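Local coordinates for Mlr6093 protein (PDB 2QJ8), which probably acts as a zinc-dependent hydrolase of the succinylglutamate desuccinylase/aspartoacylase family, cleaving ester bonds or the carbon-nitrogen bonds of linear amides, at residues K70-A75 with N226-L231; H156-I161 with T193-Q198. All blocks are in the same frame, centred on the assembly; numbering follows the deposited sequence.

Contact 1: residues K70-A75 with N226-L231; sequences KWLPEA and NGLIAL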
loop_
_atom_site.group_PDB
_atom_site.type_symbol
_atom_site.label_atom_id
_atom_site.label_comp_id
_atom_site.label_asym_id
_atom_site.label_seq_id
_atom_site.Cartn_x
_atom_site.Cartn_y
_atom_site.Cartn_z
ATOM N N LYS A 70 3.512 5.958 -24.910
ATOM C CA LYS A 70 4.719 5.690 -25.694
ATOM C C LYS A 70 4.610 4.567 -26.745
ATOM O O LYS A 70 5.355 4.576 -27.734
ATOM C CB LYS A 70 5.898 5.403 -24.748
ATOM C CG LYS A 70 6.401 6.637 -24.015
ATOM C CD LYS A 70 7.569 6.324 -23.107
ATOM N N TRP A 71 3.697 3.614 -26.531
ATOM C CA TRP A 71 3.538 2.429 -27.385
ATOM C C TRP A 71 2.555 2.604 -28.520
ATOM O O TRP A 71 2.786 2.086 -29.604
ATOM C CB TRP A 71 3.140 1.241 -26.509
ATOM C CG TRP A 71 2.760 -0.026 -27.179
ATOM C CD1 TRP A 71 3.591 -0.931 -27.757
ATOM C CD2 TRP A 71 1.453 -0.593 -27.234
ATOM N NE1 TRP A 71 2.877 -2.014 -28.205
ATOM C CE2 TRP A 71 1.559 -1.830 -27.902
ATOM C CE3 TRP A 71 0.201 -0.166 -26.812
ATOM C CZ2 TRP A 71 0.461 -2.653 -28.138
ATOM C CZ3 TRP A 71 -0.899 -0.980 -27.067
ATOM C CH2 TRP A 71 -0.757 -2.204 -27.714
ATOM N N LEU A 72 1.469 3.334 -28.275
ATOM C CA LEU A 72 0.450 3.539 -29.285
ATOM C C LEU A 72 0.839 4.261 -30.586
ATOM O O LEU A 72 0.214 3.984 -31.607
ATOM C CB LEU A 72 -0.779 4.206 -28.679
ATOM C CG LEU A 72 -1.579 3.320 -27.753
ATOM C CD1 LEU A 72 -2.574 4.226 -27.050
ATOM C CD2 LEU A 72 -2.240 2.140 -28.493
ATOM N N PRO A 73 1.792 5.226 -30.550
ATOM C CA PRO A 73 2.242 5.796 -31.818
ATOM C C PRO A 73 2.672 4.773 -32.887
ATOM O O PRO A 73 2.405 5.037 -34.054
ATOM C CB PRO A 73 3.394 6.718 -31.407
ATOM C CG PRO A 73 2.963 7.197 -30.005
ATOM C CD PRO A 73 2.381 5.940 -29.393
ATOM N N GLU A 74 3.318 3.657 -32.510
ATOM C CA GLU A 74 3.671 2.583 -33.456
ATOM C C GLU A 74 2.587 1.479 -33.566
ATOM O O GLU A 74 2.294 1.018 -34.669
ATOM C CB GLU A 74 5.056 1.967 -33.145
ATOM C CG GLU A 74 6.254 2.938 -33.314
ATOM C CD GLU A 74 6.462 3.437 -34.755
ATOM O OE1 GLU A 74 6.867 2.621 -35.625
ATOM O OE2 GLU A 74 6.255 4.662 -34.996
ATOM N N ALA A 75 1.969 1.096 -32.453
ATOM C CA ALA A 75 0.952 0.034 -32.406
ATOM C C ALA A 75 -0.493 0.367 -32.821
ATOM O O ALA A 75 -1.200 -0.540 -33.251
ATOM C CB ALA A 75 0.923 -0.577 -31.023
ATOM N N ASN A 226 -4.678 -6.890 -25.097
ATOM C CA ASN A 226 -5.731 -7.803 -25.567
ATOM C C ASN A 226 -7.065 -7.041 -25.746
ATOM O O ASN A 226 -7.776 -7.236 -26.744
ATOM C CB ASN A 226 -5.945 -8.984 -24.600
ATOM C CG ASN A 226 -4.732 -9.904 -24.464
ATOM O OD1 ASN A 226 -3.923 -10.016 -25.362
ATOM N ND2 ASN A 226 -4.608 -10.563 -23.313
ATOM N N GLY A 227 -7.359 -6.154 -24.793
ATOM C CA GLY A 227 -8.560 -5.324 -24.833
ATOM C C GLY A 227 -8.573 -4.435 -26.048
ATOM O O GLY A 227 -9.589 -4.356 -26.732
ATOM N N LEU A 228 -7.429 -3.796 -26.331
ATOM C CA LEU A 228 -7.272 -2.923 -27.510
ATOM C C LEU A 228 -7.422 -3.657 -28.826
ATOM O O LEU A 228 -8.004 -3.124 -29.761
ATOM C CB LEU A 228 -5.938 -2.194 -27.474
ATOM C CG LEU A 228 -5.799 -1.177 -26.366
ATOM C CD1 LEU A 228 -4.365 -0.739 -26.323
ATOM C CD2 LEU A 228 -6.757 -0.024 -26.580
ATOM N N ILE A 229 -6.892 -4.876 -28.878
ATOM C CA ILE A 229 -7.061 -5.763 -30.008
ATOM C C ILE A 229 -8.547 -6.085 -30.178
ATOM O O ILE A 229 -9.098 -5.885 -31.254
ATOM C CB ILE A 229 -6.249 -7.069 -29.846
ATOM C CG1 ILE A 229 -4.749 -6.788 -29.942
ATOM C CG2 ILE A 229 -6.631 -8.091 -30.927
ATOM C CD1 ILE A 229 -3.890 -7.953 -29.477
ATOM N N ALA A 230 -9.208 -6.502 -29.100
ATOM C CA ALA A 230 -10.650 -6.787 -29.125
ATOM C C ALA A 230 -11.509 -5.583 -29.574
ATOM O O ALA A 230 -12.585 -5.753 -30.118
ATOM C CB ALA A 230 -11.113 -7.281 -27.746
ATOM N N LEU A 231 -11.033 -4.371 -29.336
ATOM C CA LEU A 231 -11.742 -3.167 -29.775
ATOM C C LEU A 231 -11.405 -2.770 -31.224
ATOM O O LEU A 231 -11.969 -1.810 -31.722
ATOM C CB LEU A 231 -11.427 -2.012 -28.817
ATOM C CG LEU A 231 -12.012 -2.131 -27.412
ATOM C CD1 LEU A 231 -11.280 -1.220 -26.499
ATOM C CD2 LEU A 231 -13.526 -1.847 -27.434
#

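Contact 2: residues H156-I161 with T193-Q198; sequences HPIADI and TLVHRQ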
loop_
_atom_site.group_PDB
_atom_site.type_symbol
_atom_site.label_atom_id
_atom_site.label_comp_id
_atom_site.label_asym_id
_atom_site.label_seq_id
_atom_site.Cartn_x
_atom_site.Cartn_y
_atom_site.Cartn_z
ATOM N N HIS A 156 -20.533 -4.572 -13.467
ATOM C CA HIS A 156 -21.737 -4.356 -12.681
ATOM C C HIS A 156 -22.986 -4.733 -13.530
ATOM O O HIS A 156 -23.143 -4.209 -14.641
ATOM C CB HIS A 156 -21.790 -2.889 -12.237
ATOM C CG HIS A 156 -22.869 -2.608 -11.246
ATOM N ND1 HIS A 156 -24.209 -2.701 -11.556
ATOM C CD2 HIS A 156 -22.808 -2.231 -9.950
ATOM C CE1 HIS A 156 -24.925 -2.393 -10.493
ATOM N NE2 HIS A 156 -24.099 -2.098 -9.509
ATOM N N PRO A 157 -23.821 -5.689 -13.069
ATOM C CA PRO A 157 -25.045 -6.027 -13.789
ATOM C C PRO A 157 -25.998 -4.853 -14.034
ATOM O O PRO A 157 -26.188 -4.016 -13.146
ATOM C CB PRO A 157 -25.710 -7.051 -12.867
ATOM C CG PRO A 157 -24.605 -7.667 -12.169
ATOM C CD PRO A 157 -23.635 -6.596 -11.922
ATOM N N ILE A 158 -26.524 -4.769 -15.254
ATOM C CA ILE A 158 -27.479 -3.730 -15.657
ATOM C C ILE A 158 -28.658 -4.364 -16.409
ATOM O O ILE A 158 -28.526 -5.464 -16.974
ATOM C CB ILE A 158 -26.797 -2.586 -16.458
ATOM C CG1 ILE A 158 -26.248 -3.075 -17.807
ATOM C CG2 ILE A 158 -25.685 -1.927 -15.569
ATOM C CD1 ILE A 158 -25.842 -1.958 -18.739
ATOM N N ALA A 159 -29.799 -3.663 -16.405
ATOM C CA ALA A 159 -31.041 -4.163 -16.993
ATOM C C ALA A 159 -31.049 -4.230 -18.512
ATOM O O ALA A 159 -31.792 -5.056 -19.062
ATOM C CB ALA A 159 -32.259 -3.350 -16.482
ATOM N N ASP A 160 -30.264 -3.377 -19.183
ATOM C CA ASP A 160 -30.182 -3.393 -20.657
ATOM C C ASP A 160 -29.292 -4.582 -21.074
ATOM O O ASP A 160 -28.056 -4.522 -20.958
ATOM C CB ASP A 160 -29.668 -2.076 -21.200
ATOM C CG ASP A 160 -29.837 -1.974 -22.674
ATOM O OD1 ASP A 160 -29.009 -2.551 -23.388
ATOM O OD2 ASP A 160 -30.815 -1.326 -23.118
ATOM N N ILE A 161 -29.945 -5.626 -21.589
ATOM C CA ILE A 161 -29.311 -6.917 -21.900
ATOM C C ILE A 161 -28.210 -6.816 -22.960
ATOM O O ILE A 161 -27.131 -7.329 -22.744
ATOM C CB ILE A 161 -30.342 -7.990 -22.307
ATOM C CG1 ILE A 161 -31.359 -8.250 -21.178
ATOM C CG2 ILE A 161 -29.631 -9.300 -22.648
ATOM C CD1 ILE A 161 -32.650 -8.961 -21.641
ATOM N N THR A 193 -23.318 8.110 -15.621
ATOM C CA THR A 193 -23.147 9.012 -16.764
ATOM C C THR A 193 -22.864 8.284 -18.072
ATOM O O THR A 193 -23.592 8.435 -19.038
ATOM C CB THR A 193 -22.022 10.064 -16.463
ATOM O OG1 THR A 193 -22.512 10.936 -15.445
ATOM C CG2 THR A 193 -21.703 10.894 -17.697
ATOM N N LEU A 194 -21.854 7.434 -18.059
ATOM C CA LEU A 194 -21.421 6.731 -19.261
ATOM C C LEU A 194 -22.319 5.591 -19.679
ATOM O O LEU A 194 -22.651 5.441 -20.853
ATOM C CB LEU A 194 -19.999 6.208 -19.092
ATOM C CG LEU A 194 -18.835 7.195 -19.184
ATOM C CD1 LEU A 194 -19.168 8.538 -18.602
ATOM C CD2 LEU A 194 -17.643 6.543 -18.505
ATOM N N VAL A 195 -22.670 4.773 -18.715
ATOM C CA VAL A 195 -23.524 3.612 -18.943
ATOM C C VAL A 195 -24.993 3.973 -19.142
ATOM O O VAL A 195 -25.553 3.733 -20.211
ATOM C CB VAL A 195 -23.394 2.582 -17.777
ATOM C CG1 VAL A 195 -24.342 1.363 -17.972
ATOM C CG2 VAL A 195 -21.935 2.151 -17.631
ATOM N N HIS A 196 -25.630 4.543 -18.131
ATOM C CA HIS A 196 -27.065 4.755 -18.222
ATOM C C HIS A 196 -27.467 5.948 -19.069
ATOM O O HIS A 196 -28.331 5.820 -19.944
ATOM C CB HIS A 196 -27.730 4.843 -16.838
ATOM C CG HIS A 196 -27.581 3.602 -16.012
ATOM N ND1 HIS A 196 -27.809 2.337 -16.510
ATOM C CD2 HIS A 196 -27.241 3.439 -14.713
ATOM C CE1 HIS A 196 -27.591 1.448 -15.558
ATOM N NE2 HIS A 196 -27.247 2.091 -14.456
ATOM N N ARG A 197 -26.864 7.099 -18.813
ATOM C CA ARG A 197 -27.228 8.312 -19.545
ATOM C C ARG A 197 -26.762 8.273 -21.011
ATOM O O ARG A 197 -27.540 8.629 -21.890
ATOM C CB ARG A 197 -26.706 9.545 -18.805
ATOM C CG ARG A 197 -26.820 10.892 -19.506
ATOM C CD ARG A 197 -28.141 11.504 -19.411
ATOM N NE ARG A 197 -28.419 11.958 -18.050
ATOM C CZ ARG A 197 -29.433 12.749 -17.701
ATOM N NH1 ARG A 197 -30.295 13.234 -18.607
ATOM N NH2 ARG A 197 -29.577 13.074 -16.418
ATOM N N GLN A 198 -25.520 7.830 -21.259
ATOM C CA GLN A 198 -24.914 7.851 -22.600
ATOM C C GLN A 198 -24.902 6.537 -23.374
ATOM O O GLN A 198 -24.624 6.552 -24.563
ATOM C CB GLN A 198 -23.504 8.433 -22.530
ATOM C CG GLN A 198 -23.517 9.875 -22.074
ATOM C CD GLN A 198 -22.164 10.505 -22.045
ATOM O OE1 GLN A 198 -21.177 9.972 -22.576
ATOM N NE2 GLN A 198 -22.102 11.658 -21.424
#

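Contact 1: residues K70-A75 with N226-L231
W71 and L72, in the last turns of helix 60-75, meet L228 near the end of helix 218-230 with the backbones well apart: the CA of L72 lies 10.2 Å from the CA of L228, so side chains alone bridge the gap. The burial agrees, since the two segments hide just 88 Å² between them and L228 contributes more than half of it. A single methyl group does the touching on that side. CD1 of L228 sits in the plane of the W71 indole, at the edge of its six-membered ring, 3.6 Å from CZ3 of W71; CH2 of the same ring is the second-nearest atom. The two side chains approach from opposite directions, the indole being carried across the gap by a first torsion that sets CG opposite the backbone N (chi1 173°). One face of the indole is occupied from within its own helix, where CB of A75 stands 3.4 Å above the plane of the W71 ring, displaced toward the rim. L72 arrives at an angle and adds a looser contact, its CD2 being 4.2 Å from CD1 of L228. Before A75 the helix is kinked: the ring nitrogen of P73 has no hydrogen to give, E74 N makes only a weak bond to W71 O, and A75 N restores the regular bond to that same oxygen. L72 also touches I81 and I83 of strand 79-84, consistent with the alpha/beta fold of the M14-like zinc exopeptidase clan, whose helices pack on the central sheet.

Contact 2: residues H156-I161 with T193-Q198
I158, in the loop between strand 152-155 and helix 161-172, is met by two consecutive residues of helix 190-197, and the closest CA atoms, those of I158 and H196, are 8.9 Å apart. Taken in order, the helical segment starts with T193, whose OG1 bonds to the carbonyl of G189 one turn back. L194 packs on F202 of strand 201-208, which V195 touches too. V195 makes the tightest contact: its CG1, opposite the backbone N, meets CD1 of I158 tip to tip at 3.7 Å. The isoleucine's CG1 lies between its own backbone N and carbonyl carbon (chi1 65°), and this sends CD1 to V195 while CG2 is left for the next residue. H196 and I158 run alongside one another in opposite directions, and CE1 of H196 comes within 3.9 Å of CG2 of I158, which approaches the imidazole obliquely. Q198 ends the segment with a weak bond from its N to the O of T193, the mark of a wider pi-type turn. Q163 of helix 161-172 ties both sides together, since its backbone N is capped by D160 OD1 and its NE2 bonds to the carbonyl of V195. On the loop side, H156 ND1 donates to P157 O at 2.9 Å. That bond is bent to 137°, with the donor above the carbonyl plane, while H156 NE2 bonds to the N of N185. The direct contact between the segments is therefore dispersive, two branches of one isoleucine against a valine and an imidazole carbon, and the polar ties come from Q163 beside it.

How the contacts relate
Contacts 1 and 2 are separate packing sites, with centres 26 Å apart and nearest atoms about 13 Å apart. Along the chain, both segments of contact 2 fall between 70-75 and 226-231, so the long-range pairing of contact 1 spans the more local one. All four segments belong to the same catalytic domain. They differ in burial: contact 1 is largely enclosed, whereas contact 2 is partly open at H196. Their centres lie about 19 Å and 16 Å from the centre of the chain. The family is zinc-dependent, but no metal ligand is identified among the touching residues, and what is seen in both contacts is side-chain packing, consistent with a structural role.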